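PDB 6JJT: hydroalkoxylation enzyme phnH from Penicillium herquei, which catalyses enantioselective hydroalkoxylation, closing the ring of (2'R)-atrovenetin in the biosynthesis of phenalenones such as herqueinone in Penicillium herquei. Local coordinates for residues N123-N126 against N127-A130. Numbering follows the deposited sequence.
Sequences NWLN and NVTA
Trp-124 O receives the backbone N of Asn-127 at 3.1 Å and Leu-125 O that of Val-128 at 3.0 Å, two successive i to i+3 bonds that carry the 3-10 turn of 123-126 on into the chain leading to the strand. Bonds of this i to i+3 spacing are what defines a 3-10 turn. From Val-128 onward the backbone is extended. At this change of course a water lies 2.7 Å from Val-128 O and also within hydrogen-bonding distance of Leu-125 O, well placed to donate to either. Leu-125 O, already taken by the N-H of Val-128, may thus also receive a proton from the water.

Val-128 makes the apolar contact with the turn. Its CG2 lies beside its own backbone N, opposite the carbonyl carbon, while CG1 is anti to N (chi1 171°); this directs CG2 back to the turn, where it sits 3.5 Å from Trp-124 O. The same methyl approaches the indole obliquely, with CE3 of Trp-124 at 3.9 Å, and the two side chains run alongside each other. Leu-125 packs against the same pair: its CG lies 3.9 Å over one face of the Trp-124 indole, offset toward the rim, and its CD2 touches Val-128 CG2 at 4.2 Å. On Asn-127 the amide folds back along the preceding peptide, OD1 lying 3.7 Å from Asn-126 C.

The turn ends the long connection between antiparallel barrel strands 110-116 and 129-133. Leu-125 and Val-128 both pack on Phe-115, and Trp-124 reaches Leu-29 of strand 26-44. Asn-126 ND2 hydrogen-bonds to Thr-117 O and to Asp-81 OD2 of a neighbouring subunit, whose Thr-83 packs on Asn-126 and Asn-127, so the turn joins the barrel wall to a subunit interface of the homotetramer.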
loop_
_atom_site.group_PDB
_atom_site.type_symbol
_atom_site.label_atom_id
_atom_site.label_comp_id
_atom_site.label_asym_id
_atom_site.label_seq_id
_atom_site.Cartn_x
_atom_site.Cartn_y
_atom_site.Cartn_z
ATOM N N ASN D 123 18.645 -0.220 14.707
ATOM C CA ASN D 123 17.265 -0.703 14.751
ATOM C C ASN D 123 16.379 0.116 15.705
ATOM O O ASN D 123 15.175 -0.076 15.683
ATOM C CB ASN D 123 17.150 -2.223 14.799
ATOM C CG ASN D 123 17.626 -2.772 16.117
ATOM O OD1 ASN D 123 17.889 -2.006 17.038
ATOM N ND2 ASN D 123 17.722 -4.097 16.211
ATOM N N TRP D 124 16.926 1.026 16.505
ATOM C CA TRP D 124 16.126 2.045 17.177
ATOM C C TRP D 124 15.225 2.807 16.188
ATOM O O TRP D 124 14.178 3.338 16.559
ATOM C CB TRP D 124 17.035 2.978 18.012
ATOM C CG TRP D 124 18.070 3.733 17.231
ATOM C CD1 TRP D 124 19.326 3.312 16.879
ATOM C CD2 TRP D 124 17.942 5.036 16.660
ATOM N NE1 TRP D 124 19.967 4.261 16.123
ATOM C CE2 TRP D 124 19.144 5.343 15.982
ATOM C CE3 TRP D 124 16.904 5.961 16.662
ATOM C CZ2 TRP D 124 19.341 6.542 15.298
ATOM C CZ3 TRP D 124 17.101 7.156 16.012
ATOM C CH2 TRP D 124 18.295 7.445 15.337
ATOM N N LEU D 125 15.628 2.881 14.909
ATOM C CA LEU D 125 14.838 3.617 13.920
ATOM C C LEU D 125 13.511 2.917 13.623
ATOM O O LEU D 125 12.572 3.579 13.186
ATOM C CB LEU D 125 15.634 3.774 12.615
ATOM C CG LEU D 125 16.773 4.787 12.663
ATOM C CD1 LEU D 125 17.670 4.618 11.438
ATOM C CD2 LEU D 125 16.153 6.198 12.731
ATOM N N ASN D 126 13.433 1.632 13.951
ATOM C CA ASN D 126 12.201 0.913 13.724
ATOM C C ASN D 126 11.063 1.473 14.562
ATOM O O ASN D 126 9.883 1.271 14.234
ATOM C CB ASN D 126 12.352 -0.572 14.044
ATOM C CG ASN D 126 13.263 -1.309 13.087
ATOM O OD1 ASN D 126 13.502 -0.859 11.973
ATOM N ND2 ASN D 126 13.765 -2.443 13.502
ATOM N N ASN D 127 11.428 2.141 15.663
ATOM C CA ASN D 127 10.427 2.716 16.538
ATOM C C ASN D 127 10.219 4.196 16.301
ATOM O O ASN D 127 9.528 4.831 17.098
ATOM C CB ASN D 127 10.785 2.467 18.009
ATOM C CG ASN D 127 10.843 0.991 18.301
ATOM O OD1 ASN D 127 9.954 0.238 17.905
ATOM N ND2 ASN D 127 11.940 0.548 18.895
ATOM N N VAL D 128 10.768 4.767 15.230
ATOM C CA VAL D 128 10.718 6.195 14.989
ATOM C C VAL D 128 9.673 6.594 13.945
ATOM O O VAL D 128 9.620 6.027 12.835
ATOM C CB VAL D 128 12.100 6.742 14.547
ATOM C CG1 VAL D 128 12.045 8.191 14.081
ATOM C CG2 VAL D 128 13.119 6.530 15.688
ATOM N N THR D 129 8.902 7.632 14.229
ATOM C CA THR D 129 8.173 8.391 13.223
ATOM C C THR D 129 8.912 9.704 13.007
ATOM O O THR D 129 9.114 10.509 13.980
ATOM C CB THR D 129 6.760 8.786 13.690
ATOM O OG1 THR D 129 6.837 9.246 15.069
ATOM C CG2 THR D 129 5.834 7.600 13.733
ATOM N N ALA D 130 9.319 9.993 11.780
ATOM C CA ALA D 130 9.925 11.275 11.456
ATOM C C ALA D 130 9.108 12.099 10.495
ATOM O O ALA D 130 8.142 11.619 9.882
ATOM C CB ALA D 130 11.337 11.049 10.949
HETATM O O HOH W 1 9.838 3.539 11.799
#